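Local coordinates for protein UTR4 (Saccharomyces cerevisiae, PDB 2G80) that probably catalyses both the enolisation of 2,3-diketo-5-methylthiopentyl-1-phosphate and the dephosphorylation that follows, yielding the acireductone of the methionine salvage pathway, at residues Leu36-Glu39 and Gly40-Pro44; Asp218-Gly222 and Val223-Thr227; Ala124-Ala128 and Asp129-Phe133; Asp99-Pro103 and Ile104-Leu108. All coordinates share one frame; numbering follows the deposited sequence.

Overall arrangement
All four contacts are local, each made within one continuous stretch of chain. Contact 1 is the buried one: a loop after the central strand 33-36 that carries two of the magnesium ligands. Contact 3, partly buried, lies against it, with Tyr127 N probably hydrogen-bonded to Val42 O, and starts helix 128-136. Contact 2 closes a helix at the turn into strand 226-230, second from one edge of the parallel sheet, about 18 Å from contact 1 between centres, using backbone bonds and small apolar groups. Contact 4, on the surface among the helices beyond the sheet, also starts a helix, but with an aspartate side chain where contact 3 uses backbone alone, and adds lysine-aspartate and water chemistry.

Contact 1: residues Leu36-Glu39 and Gly40-Pro44; sequences LDIE and GTVCP. With MG (magnesium ion), chain E.
The carbonyl oxygen of Ile38 gathers three backbone N-H groups, those of Thr41, Val42 and Cys43, and so curls residues 38-43 into a tight loop after strand 33-36. Val42 N gives the shortest bond, 2.8 Å to Ile38 O, whereas Thr41 N comes from above the carbonyl plane. Gly40, with a positive phi of 79°, carries the bend, and its N-H bonds to Cys43 O. The loop is the first signature of the HAD superfamily, read here as Asp-Ile-Glu-Gly-Thr. It sets two ligands together on the magnesium ion: Asp37 OD2 at 2.2 Å and the backbone O of Glu39 at 2.1 Å. Three waters and Asp212 complete the shell. Asp37 CG is anti to the backbone N (chi1 175°), which carries the carboxylate to the metal; Lys187 holds its OD1 in a salt bridge. Thr41 crosses Asp37 at about a right angle, and its OG1 donates to Asp37 OD2 over 2.9 Å, on the anti side and 24° out of the carboxylate plane, so metal and hydroxyl share one oxygen. Glu39 OE1 bonds to Ser144 OG and lies near a metal-bound water. Away from the ion, Val42 CG1 meets Leu36 CD1 at 3.9 Å, and Ile38 CG2 meets Cys43 CB at 4.0 Å. Leu36 and Ile38 pack on strand 140-143, Val42 touches Ala130 of helix 128-136, and Phe155 of helix 148-156 covers both Ile38 and Val42.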
# COMPACT_ATOMS: atom_id res chain seq x y z
N LEU A 36 4.29 -9.60 2.13
CA LEU A 36 4.93 -8.31 2.38
C LEU A 36 3.96 -7.21 2.70
O LEU A 36 2.97 -7.03 2.00
CB LEU A 36 5.74 -7.88 1.16
CG LEU A 36 6.79 -8.84 0.60
CD1 LEU A 36 7.42 -8.21 -0.66
CD2 LEU A 36 7.85 -9.12 1.61
N ASP A 37 4.25 -6.50 3.78
CA ASP A 37 3.62 -5.22 4.08
C ASP A 37 4.20 -4.21 3.05
O ASP A 37 5.29 -4.47 2.48
CB ASP A 37 4.00 -4.79 5.49
CG ASP A 37 3.49 -3.40 5.84
OD1 ASP A 37 2.32 -3.08 5.49
OD2 ASP A 37 4.27 -2.64 6.43
N ILE A 38 3.49 -3.10 2.80
CA ILE A 38 3.98 -2.04 1.89
C ILE A 38 4.76 -0.94 2.60
O ILE A 38 5.98 -0.85 2.45
CB ILE A 38 2.85 -1.40 1.01
CG1 ILE A 38 2.26 -2.47 0.08
CG2 ILE A 38 3.44 -0.22 0.12
CD1 ILE A 38 1.08 -2.06 -0.75
N GLU A 39 4.04 -0.14 3.39
CA GLU A 39 4.55 1.12 3.95
C GLU A 39 5.54 0.87 5.06
O GLU A 39 5.21 0.19 6.00
CB GLU A 39 3.39 2.02 4.42
CG GLU A 39 2.28 2.29 3.34
CD GLU A 39 1.07 1.28 3.31
OE1 GLU A 39 1.19 0.07 3.70
OE2 GLU A 39 -0.02 1.72 2.87
N GLY A 40 6.75 1.41 4.96
CA GLY A 40 7.82 1.13 5.94
C GLY A 40 8.51 -0.22 5.75
O GLY A 40 9.43 -0.57 6.50
N THR A 41 8.08 -0.98 4.73
CA THR A 41 8.62 -2.31 4.45
C THR A 41 9.25 -2.36 3.04
O THR A 41 10.42 -2.63 2.93
CB THR A 41 7.52 -3.35 4.66
OG1 THR A 41 7.06 -3.25 6.01
CG2 THR A 41 8.03 -4.76 4.43
N VAL A 42 8.47 -2.14 2.00
CA VAL A 42 8.98 -2.07 0.61
C VAL A 42 9.02 -0.62 0.06
O VAL A 42 9.74 -0.36 -0.91
CB VAL A 42 8.24 -3.07 -0.38
CG1 VAL A 42 8.22 -4.50 0.18
CG2 VAL A 42 6.88 -2.64 -0.74
N CYS A 43 8.25 0.29 0.68
CA CYS A 43 8.16 1.70 0.27
C CYS A 43 8.40 2.60 1.50
O CYS A 43 7.98 2.24 2.63
CB CYS A 43 6.76 1.96 -0.31
SG CYS A 43 6.47 3.59 -1.08
N PRO A 44 9.11 3.76 1.31
CA PRO A 44 9.26 4.71 2.40
C PRO A 44 7.91 5.14 2.95
O PRO A 44 6.97 5.43 2.20
CB PRO A 44 9.91 5.92 1.74
CG PRO A 44 10.60 5.40 0.58
CD PRO A 44 9.90 4.19 0.15
MG MG E . 3.98 -0.77 7.47
O HOH W 1 2.27 -0.50 6.48
O HOH W 2 2.84 -1.95 8.75
O HOH W 3 3.86 0.89 8.52

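Contact 2: residues Asp218-Gly222 and Val223-Thr227; sequences DAAAG and VGIAT
Val223 and Gly224 hang from carbonyls at the C-terminal end of helix 214-221, in a type I beta turn from Ala221 to Gly224 that leads the chain from the helix into strand 226-230 of a beta-alpha-beta unit. At the helix end Val223 N bonds to Ala220 O at 3.1 Å; one residue on, Gly224 N to Ala221 O at 3.2 Å closes the turn. Both donors stand above the carbonyl planes, the second by 75°, as the chain tightens and leaves the helical path. Gly224 then has a phi of 84°, a value that by itself favours glycine, and swings the chain round toward the sheet. With CG1 anti to the carbonyl carbon (chi1 -79°), Val223 CG2 falls between the backbone N and the carbonyl carbon and lies 3.3 Å from Ala220 O. Cut back to an alanine, Val223 would probably leave Ala220 O less covered and a gap beside Tyr193. Beyond the turn, Ile225 passes alongside Ala220, its CB 4.3 Å from Ala220 CB, with CB and CG1 also near Ala220 O. Further along, the methyl of Thr227 comes over the helix flank, CG2 lying 4.2 Å from Ala221 CB. Ala220 and Val223 lean on Tyr193 of helix 190-200, while Ala220 and Ile225 both rest on Phe209 of strand 207-211, the neighbour of strand 226-230 in the parallel sheet.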
# COMPACT_ATOMS: atom_id res chain seq x y z
N ASP A 218 2.93 -10.09 15.38
CA ASP A 218 2.34 -10.83 16.51
C ASP A 218 1.06 -11.57 16.09
O ASP A 218 0.84 -12.70 16.50
CB ASP A 218 1.93 -9.90 17.66
CG ASP A 218 3.09 -9.31 18.43
OD1 ASP A 218 4.25 -9.70 18.27
OD2 ASP A 218 2.83 -8.40 19.24
N ALA A 219 0.19 -10.90 15.33
CA ALA A 219 -1.06 -11.49 14.84
C ALA A 219 -0.76 -12.69 13.93
O ALA A 219 -1.35 -13.75 14.09
CB ALA A 219 -1.89 -10.44 14.12
N ALA A 220 0.19 -12.50 13.02
CA ALA A 220 0.65 -13.53 12.07
C ALA A 220 1.22 -14.75 12.79
O ALA A 220 0.86 -15.88 12.46
CB ALA A 220 1.70 -12.95 11.12
N ALA A 221 2.06 -14.49 13.81
CA ALA A 221 2.68 -15.55 14.60
C ALA A 221 1.66 -16.44 15.36
O ALA A 221 2.00 -17.58 15.69
CB ALA A 221 3.73 -14.96 15.56
N GLY A 222 0.44 -15.94 15.59
CA GLY A 222 -0.63 -16.73 16.21
C GLY A 222 -1.12 -17.93 15.40
O GLY A 222 -1.68 -18.87 15.96
N VAL A 223 -0.92 -17.89 14.08
CA VAL A 223 -1.23 -19.01 13.16
C VAL A 223 0.04 -19.68 12.58
O VAL A 223 -0.05 -20.40 11.60
CB VAL A 223 -2.25 -18.61 12.05
CG1 VAL A 223 -3.66 -18.61 12.61
CG2 VAL A 223 -1.88 -17.28 11.34
N GLY A 224 1.20 -19.45 13.21
CA GLY A 224 2.45 -20.12 12.87
C GLY A 224 3.30 -19.59 11.73
O GLY A 224 4.32 -20.23 11.35
N ILE A 225 2.92 -18.43 11.20
CA ILE A 225 3.66 -17.81 10.11
C ILE A 225 4.97 -17.21 10.68
O ILE A 225 4.93 -16.51 11.68
CB ILE A 225 2.82 -16.70 9.41
CG1 ILE A 225 1.49 -17.25 8.83
CG2 ILE A 225 3.67 -15.97 8.31
CD1 ILE A 225 0.61 -16.17 8.25
N ALA A 226 6.10 -17.46 10.00
CA ALA A 226 7.40 -16.87 10.37
C ALA A 226 7.35 -15.35 10.11
O ALA A 226 6.66 -14.88 9.21
CB ALA A 226 8.55 -17.52 9.62
N THR A 227 8.05 -14.59 10.93
CA THR A 227 7.98 -13.14 10.95
C THR A 227 9.36 -12.54 10.88
O THR A 227 10.33 -13.14 11.34
CB THR A 227 7.36 -12.67 12.30
OG1 THR A 227 8.14 -13.20 13.38
CG2 THR A 227 5.96 -13.13 12.44

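Contact 3: residues Ala124-Ala128 and Asp129-Phe133; sequences APVYA and DAIDF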
# COMPACT_ATOMS: atom_id res chain seq x y z
N ALA A 124 6.05 5.40 -7.60
CA ALA A 124 6.16 4.77 -6.26
C ALA A 124 7.64 4.44 -5.94
O ALA A 124 8.25 3.61 -6.64
CB ALA A 124 5.29 3.54 -6.16
N PRO A 125 8.21 5.06 -4.88
CA PRO A 125 9.61 4.85 -4.52
C PRO A 125 9.92 3.52 -3.81
O PRO A 125 10.33 3.50 -2.65
CB PRO A 125 9.90 6.06 -3.61
CG PRO A 125 8.64 6.35 -2.95
CD PRO A 125 7.54 5.95 -3.91
N VAL A 126 9.82 2.39 -4.51
CA VAL A 126 10.14 1.11 -3.90
C VAL A 126 11.64 0.97 -3.74
O VAL A 126 12.40 1.24 -4.67
CB VAL A 126 9.52 -0.05 -4.69
CG1 VAL A 126 9.88 -1.42 -4.07
CG2 VAL A 126 7.98 0.14 -4.76
N TYR A 127 12.08 0.48 -2.58
CA TYR A 127 13.51 0.30 -2.31
C TYR A 127 14.12 -0.64 -3.33
O TYR A 127 13.51 -1.66 -3.67
CB TYR A 127 13.77 -0.21 -0.88
CG TYR A 127 13.33 0.72 0.22
CD1 TYR A 127 14.06 1.89 0.51
CD2 TYR A 127 12.22 0.44 0.99
CE1 TYR A 127 13.64 2.76 1.53
CE2 TYR A 127 11.80 1.31 2.03
CZ TYR A 127 12.52 2.44 2.30
OH TYR A 127 12.11 3.27 3.31
N ALA A 128 15.32 -0.30 -3.82
CA ALA A 128 15.98 -1.13 -4.85
C ALA A 128 16.06 -2.64 -4.49
O ALA A 128 15.72 -3.51 -5.28
CB ALA A 128 17.31 -0.58 -5.18
N ASP A 129 16.45 -2.94 -3.25
CA ASP A 129 16.53 -4.31 -2.77
C ASP A 129 15.15 -5.02 -2.68
O ASP A 129 15.07 -6.24 -2.75
CB ASP A 129 17.24 -4.37 -1.41
CG ASP A 129 16.43 -3.71 -0.31
OD1 ASP A 129 16.32 -2.47 -0.36
OD2 ASP A 129 15.89 -4.43 0.57
N ALA A 130 14.08 -4.26 -2.48
CA ALA A 130 12.71 -4.83 -2.44
C ALA A 130 12.26 -5.17 -3.86
O ALA A 130 11.53 -6.14 -4.05
CB ALA A 130 11.72 -3.89 -1.75
N ILE A 131 12.68 -4.36 -4.84
CA ILE A 131 12.43 -4.62 -6.27
C ILE A 131 13.08 -5.94 -6.68
O ILE A 131 12.44 -6.76 -7.33
CB ILE A 131 12.93 -3.44 -7.22
CG1 ILE A 131 12.06 -2.19 -7.04
CG2 ILE A 131 12.87 -3.84 -8.69
CD1 ILE A 131 12.64 -0.94 -7.71
N ASP A 132 14.35 -6.11 -6.34
CA ASP A 132 15.13 -7.32 -6.66
C ASP A 132 14.54 -8.57 -5.99
O ASP A 132 14.52 -9.63 -6.61
CB ASP A 132 16.59 -7.18 -6.20
CG ASP A 132 17.37 -6.12 -6.94
OD1 ASP A 132 16.95 -5.63 -8.03
OD2 ASP A 132 18.45 -5.78 -6.42
N PHE A 133 14.13 -8.42 -4.73
CA PHE A 133 13.50 -9.47 -3.94
C PHE A 133 12.22 -9.98 -4.61
O PHE A 133 12.05 -11.17 -4.78
CB PHE A 133 13.20 -8.92 -2.54
CG PHE A 133 12.51 -9.89 -1.62
CD1 PHE A 133 11.11 -9.93 -1.57
CD2 PHE A 133 13.25 -10.73 -0.78
CE1 PHE A 133 10.45 -10.80 -0.70
CE2 PHE A 133 12.60 -11.61 0.08
CZ PHE A 133 11.21 -11.63 0.14
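Tyr127 occupies the N-cap of helix 128-136, and its carbonyl accepts from Ala130 N and Ile131 N in the first turn. Asp129 turns its carboxylate back toward this start (chi1 67°), placing OD1 3.4 Å from Tyr127 CB. Its OD2 is in a salt bridge with Arg232 and accepts from Phe250 N, and the same arginine makes a cation-pi contact with the Tyr127 ring. Ala130 N gives Tyr127 O a weak, bent bond, while Ala130 CB touches Val126 CG1 at 3.9 Å. Ile131 N bonds to the same oxygen more directly, 3.1 Å from Tyr127 O and nearly in line with the C=O. The Ile131 side chain slants across Val126, CG1 meeting Val126 CG1 at 3.8 Å and CD1 reaching Val126 O at 3.7 Å. Without the CG1-CD1 arm of Ile131, as with an alanine here, Val126 is likely to lose a packing partner and its isopropyl group to shift. Asp132 N continues the helix with a bond to Ala128 O at 3.1 Å, in the carbonyl plane. Phe133 sends its ring away from residues 124-128, edge-to-face with Tyr34, while its backbone N closes the next helical bond, 3.1 Å to Asp129 O.

Contact 4: residues Asp99-Pro103 and Ile104-Leu108; sequences DVKDP and ILKQL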
# COMPACT_ATOMS: atom_id res chain seq x y z
N ASP A 99 -7.62 11.98 8.33
CA ASP A 99 -7.34 10.59 7.93
C ASP A 99 -8.55 9.64 8.01
O ASP A 99 -8.48 8.52 8.53
CB ASP A 99 -6.10 10.04 8.67
CG ASP A 99 -5.39 8.91 7.89
OD1 ASP A 99 -5.28 9.01 6.63
OD2 ASP A 99 -4.95 7.93 8.51
N VAL A 100 -9.68 10.11 7.48
CA VAL A 100 -10.92 9.36 7.54
C VAL A 100 -10.95 8.33 6.42
O VAL A 100 -10.74 8.66 5.28
CB VAL A 100 -12.18 10.28 7.44
CG1 VAL A 100 -13.48 9.45 7.49
CG2 VAL A 100 -12.16 11.32 8.57
N LYS A 101 -11.25 7.09 6.79
CA LYS A 101 -11.36 5.97 5.84
C LYS A 101 -12.81 5.90 5.31
O LYS A 101 -13.66 5.21 5.86
CB LYS A 101 -10.92 4.65 6.52
CG LYS A 101 -9.57 4.72 7.28
CD LYS A 101 -8.45 5.40 6.47
CE LYS A 101 -7.07 5.27 7.14
NZ LYS A 101 -7.06 5.77 8.55
N ASP A 102 -13.08 6.70 4.29
CA ASP A 102 -14.37 6.76 3.59
C ASP A 102 -14.08 6.11 2.23
O ASP A 102 -13.18 6.59 1.55
CB ASP A 102 -14.84 8.24 3.48
CG ASP A 102 -16.10 8.45 2.61
OD1 ASP A 102 -16.65 7.52 1.99
OD2 ASP A 102 -16.54 9.63 2.53
N PRO A 103 -14.84 5.05 1.84
CA PRO A 103 -14.60 4.41 0.53
C PRO A 103 -14.84 5.30 -0.71
O PRO A 103 -14.27 5.03 -1.77
CB PRO A 103 -15.61 3.23 0.52
CG PRO A 103 -16.66 3.64 1.41
CD PRO A 103 -15.97 4.40 2.53
N ILE A 104 -15.67 6.33 -0.59
CA ILE A 104 -15.93 7.24 -1.69
C ILE A 104 -14.68 8.11 -1.88
O ILE A 104 -14.34 8.44 -3.02
CB ILE A 104 -17.24 8.08 -1.51
CG1 ILE A 104 -18.44 7.16 -1.21
CG2 ILE A 104 -17.47 8.97 -2.75
CD1 ILE A 104 -18.68 6.03 -2.26
N LEU A 105 -14.02 8.48 -0.77
CA LEU A 105 -12.73 9.20 -0.81
C LEU A 105 -11.66 8.35 -1.52
O LEU A 105 -10.98 8.86 -2.40
CB LEU A 105 -12.23 9.55 0.60
CG LEU A 105 -10.88 10.31 0.68
CD1 LEU A 105 -11.01 11.64 -0.02
CD2 LEU A 105 -10.42 10.52 2.13
N LYS A 106 -11.54 7.08 -1.12
CA LYS A 106 -10.57 6.15 -1.71
C LYS A 106 -10.74 5.96 -3.20
O LYS A 106 -9.74 5.84 -3.93
CB LYS A 106 -10.56 4.79 -1.00
CG LYS A 106 -10.30 4.82 0.53
CD LYS A 106 -9.26 5.85 0.92
CE LYS A 106 -8.83 5.86 2.38
NZ LYS A 106 -7.75 6.91 2.51
N GLN A 107 -11.99 5.93 -3.66
CA GLN A 107 -12.26 5.88 -5.09
C GLN A 107 -11.83 7.17 -5.77
O GLN A 107 -11.23 7.13 -6.83
CB GLN A 107 -13.73 5.65 -5.37
CG GLN A 107 -14.20 4.27 -5.00
CD GLN A 107 -15.68 4.16 -5.10
OE1 GLN A 107 -16.27 4.60 -6.09
NE2 GLN A 107 -16.30 3.60 -4.07
N LEU A 108 -12.17 8.31 -5.16
CA LEU A 108 -11.77 9.59 -5.75
C LEU A 108 -10.24 9.69 -5.83
O LEU A 108 -9.72 10.14 -6.86
CB LEU A 108 -12.36 10.76 -4.98
CG LEU A 108 -12.17 12.14 -5.59
CD1 LEU A 108 -12.84 12.21 -6.98
CD2 LEU A 108 -12.71 13.17 -4.62
O HOH W 4 -7.88 8.95 4.34
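Asp102 holds CG anti to its N (chi1 173°), which folds the carboxylate forward so that OD1 accepts from Ile104 N at 3.0 Å. The N-H meets OD1 from above the carboxylate plane, 53° out of it, closing an Asx turn over Pro103. Ile104 CB and CG1 rest against the same oxygen. The Asp102 backbone carbonyl is also used: Lys106 N bonds to Asp102 O over 3.2 Å, in the carbonyl plane, and Leu105 CB lies 3.3 Å from Asp102 O. Lys106 CG, anti to its carbonyl carbon (chi1 -56°), passes beside Asp102 O, and the bend at chi2 turns the rest of the chain back over the loop, where CE meets Lys101 CD at 4.1 Å. Lys106 NZ donates to a water at 2.7 Å that in turn donates to Val100 O, and it has a second partner in Gln109. Lys101, bent at chi2 and chi4, brings NZ back to Asp99, with a salt bridge to OD2 at 3.0 Å and a bond to O at 3.1 Å. Two ammonium groups are turned to separate acceptors. Leu105 packs on Leu95 of helix 85-97 and Phe56 of helix 46-65, Ile104 on Phe80 and on Ile76 of helix 72-78. The arrangement is an N-cap aspartate followed by proline at the first helical position, starting helix 103-118 in what is probably the helical cap domain of this HAD phosphatase.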